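Local coordinates for high affinity transport system protein p37 (Mycoplasma hyorhinis, PDB 3E79), which is part of a high-affinity transport system at the cell membrane and binds thiamine diphosphate, probably as a lipoprotein, at residues A[160-165]-A[334-339]. Residues are numbered along the deposited sequence; the frame is centred on the assembly and turned at random.
With I3C (5-amino-2,4,6-triiodobenzene-1,3-dicarboxylic acid), chain B.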
loop_
_atom_site.group_PDB
_atom_site.type_symbol
_atom_site.label_atom_id
_atom_site.label_comp_id
_atom_site.label_asym_id
_atom_site.label_seq_id
_atom_site.Cartn_x
_atom_site.Cartn_y
_atom_site.Cartn_z
ATOM N N LYS A 160 -13.206 -11.204 -1.575
ATOM C CA LYS A 160 -12.573 -12.492 -1.773
ATOM C C LYS A 160 -11.625 -12.736 -0.601
ATOM O O LYS A 160 -10.756 -11.913 -0.333
ATOM C CB LYS A 160 -11.823 -12.568 -3.103
ATOM C CG LYS A 160 -12.688 -12.137 -4.287
ATOM C CD LYS A 160 -13.842 -13.105 -4.488
ATOM C CE LYS A 160 -14.394 -13.030 -5.905
ATOM N NZ LYS A 160 -15.726 -13.696 -6.027
ATOM N N PHE A 161 -11.809 -13.835 0.112
ATOM C CA PHE A 161 -11.026 -14.127 1.301
ATOM C C PHE A 161 -10.473 -15.545 1.237
ATOM O O PHE A 161 -10.996 -16.361 0.486
ATOM C CB PHE A 161 -11.874 -14.006 2.570
ATOM C CG PHE A 161 -12.492 -12.630 2.752
ATOM C CD1 PHE A 161 -13.788 -12.388 2.313
ATOM C CD2 PHE A 161 -11.774 -11.613 3.353
ATOM C CE1 PHE A 161 -14.354 -11.136 2.482
ATOM C CE2 PHE A 161 -12.345 -10.358 3.518
ATOM C CZ PHE A 161 -13.635 -10.119 3.076
ATOM N N TYR A 162 -9.463 -15.839 2.034
ATOM C CA TYR A 162 -8.975 -17.211 2.070
ATOM C C TYR A 162 -10.077 -18.206 2.402
ATOM O O TYR A 162 -10.960 -17.986 3.235
ATOM C CB TYR A 162 -7.834 -17.300 3.092
ATOM C CG TYR A 162 -7.221 -18.686 3.192
ATOM C CD1 TYR A 162 -6.232 -19.116 2.308
ATOM C CD2 TYR A 162 -7.656 -19.555 4.188
ATOM C CE1 TYR A 162 -5.709 -20.390 2.443
ATOM C CE2 TYR A 162 -7.145 -20.828 4.332
ATOM C CZ TYR A 162 -6.165 -21.230 3.442
ATOM O OH TYR A 162 -5.647 -22.495 3.577
ATOM N N VAL A 163 -10.028 -19.364 1.744
ATOM C CA VAL A 163 -10.974 -20.440 2.044
ATOM C C VAL A 163 -10.201 -21.694 2.431
ATOM O O VAL A 163 -10.222 -22.097 3.589
ATOM C CB VAL A 163 -11.908 -20.759 0.864
ATOM C CG1 VAL A 163 -12.683 -22.039 1.139
ATOM C CG2 VAL A 163 -12.872 -19.614 0.600
ATOM N N ASP A 164 -9.499 -22.315 1.482
ATOM C CA ASP A 164 -8.698 -23.478 1.863
ATOM C C ASP A 164 -7.378 -23.565 1.102
ATOM O O ASP A 164 -6.618 -24.515 1.306
ATOM C CB ASP A 164 -9.496 -24.766 1.654
ATOM C CG ASP A 164 -10.020 -24.905 0.246
ATOM O OD1 ASP A 164 -9.472 -24.274 -0.684
ATOM O OD2 ASP A 164 -10.998 -25.657 0.046
ATOM N N GLY A 165 -7.046 -22.627 0.222
ATOM C CA GLY A 165 -5.753 -22.683 -0.444
ATOM C C GLY A 165 -5.699 -23.680 -1.577
ATOM O O GLY A 165 -4.626 -23.985 -2.105
ATOM N N ALA A 334 3.110 -16.172 -9.081
ATOM C CA ALA A 334 2.280 -15.967 -7.901
ATOM C C ALA A 334 1.706 -17.287 -7.412
ATOM O O ALA A 334 1.240 -18.106 -8.214
ATOM C CB ALA A 334 1.160 -14.965 -8.182
ATOM N N LEU A 335 1.746 -17.476 -6.093
ATOM C CA LEU A 335 1.154 -18.675 -5.507
ATOM C C LEU A 335 -0.256 -18.387 -5.025
ATOM O O LEU A 335 -1.197 -19.129 -5.306
ATOM C CB LEU A 335 2.029 -19.188 -4.370
ATOM C CG LEU A 335 1.474 -20.364 -3.560
ATOM C CD1 LEU A 335 1.604 -21.646 -4.365
ATOM C CD2 LEU A 335 2.196 -20.473 -2.222
ATOM N N ILE A 336 -0.392 -17.295 -4.276
ATOM C CA ILE A 336 -1.688 -16.895 -3.724
ATOM C C ILE A 336 -1.627 -15.434 -3.271
ATOM O O ILE A 336 -0.531 -14.933 -3.007
ATOM C CB ILE A 336 -2.066 -17.810 -2.553
ATOM C CG1 ILE A 336 -3.477 -17.626 -1.991
ATOM C CG2 ILE A 336 -1.037 -17.651 -1.429
ATOM C CD1 ILE A 336 -3.897 -18.736 -1.044
ATOM N N VAL A 337 -2.748 -14.738 -3.194
ATOM C CA VAL A 337 -2.726 -13.360 -2.672
ATOM C C VAL A 337 -3.288 -13.396 -1.263
ATOM O O VAL A 337 -3.568 -14.477 -0.736
ATOM C CB VAL A 337 -3.474 -12.383 -3.577
ATOM C CG1 VAL A 337 -2.854 -12.392 -4.982
ATOM C CG2 VAL A 337 -4.959 -12.707 -3.682
ATOM N N THR A 338 -3.451 -12.263 -0.590
ATOM C CA THR A 338 -3.932 -12.345 0.798
ATOM C C THR A 338 -5.353 -11.807 0.907
ATOM O O THR A 338 -5.937 -11.370 -0.096
ATOM C CB THR A 338 -3.015 -11.533 1.729
ATOM O OG1 THR A 338 -3.197 -10.134 1.422
ATOM C CG2 THR A 338 -1.546 -11.841 1.479
ATOM N N ASN A 339 -5.911 -11.816 2.116
ATOM C CA ASN A 339 -7.144 -11.077 2.382
ATOM C C ASN A 339 -6.894 -9.581 2.188
ATOM O O ASN A 339 -5.726 -9.172 2.231
ATOM C CB ASN A 339 -7.649 -11.353 3.805
ATOM C CG ASN A 339 -8.005 -12.826 3.969
ATOM O OD1 ASN A 339 -8.539 -13.428 3.029
ATOM N ND2 ASN A 339 -7.715 -13.374 5.141
HETATM I I3 I3C B . -2.847 -24.740 -5.199
HETATM I I2 I3C B . -0.320 -20.657 -8.761
HETATM I I1 I3C B . -1.416 -26.151 -10.898
HETATM O O8 I3C B . -3.631 -26.868 -7.745
HETATM O O9 I3C B . -1.458 -27.338 -7.443
HETATM C C10 I3C B . -0.499 -23.031 -10.900
HETATM N N13 I3C B . -1.617 -22.024 -6.192
HETATM C C1 I3C B . -2.014 -25.141 -8.080
HETATM C C6 I3C B . -2.093 -24.187 -7.063
HETATM C C5 I3C B . -1.632 -22.885 -7.224
HETATM C C4 I3C B . -1.171 -22.532 -8.500
HETATM C C3 I3C B . -1.047 -23.472 -9.534
HETATM C C2 I3C B . -1.509 -24.779 -9.329
HETATM C C7 I3C B . -2.423 -26.592 -7.730
HETATM O O11 I3C B . 0.693 -23.259 -11.176
HETATM O O12 I3C B . -1.314 -22.468 -11.656
#
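Two aromatic rings of loop 160-165 meet 334-339 by their edges: the Phe161 ring has Asn339 OD1 near its plane, 3.7 Å from CD2, and the Tyr162 ring has Ile336 CD1 near its plane, 4.1 Å from CD1. One Tyr162 face carries the backbone N of Asp164, offset toward the rim. With CG anti to its carbonyl carbon (chi1 -63°), Asn339 brings OD1 to the backbone of 161-162, where it accepts the N-H of Tyr162, N to OD1 2.8 Å, in the carbonyl plane and with an N-H...O angle of 155°. Ile336, extended with CG1 anti to its backbone N (chi1 -172°), puts CD1 near both the Tyr162 ring edge and Gly165 CA, 4.4 Å from the latter. Tyr162 OH pairs with His269 ND1, and Arg216 NH1 bridges Lys160 O and Thr338 O. At the far end, N13 of I3C donates to Leu335 O at 3.1 Å. The loop lies beside outermost strand 331-337 of the five-stranded sheet; the Asn339 side chain is about 13 Å from a bound thiamine diphosphate. Held at OD1 by Tyr162 and at ND2 by Ala401 O, the amide has its rotation fixed and joins the loop, the residues after the strand and C-terminal helix 390-402 in this periplasmic-binding-protein-like fold.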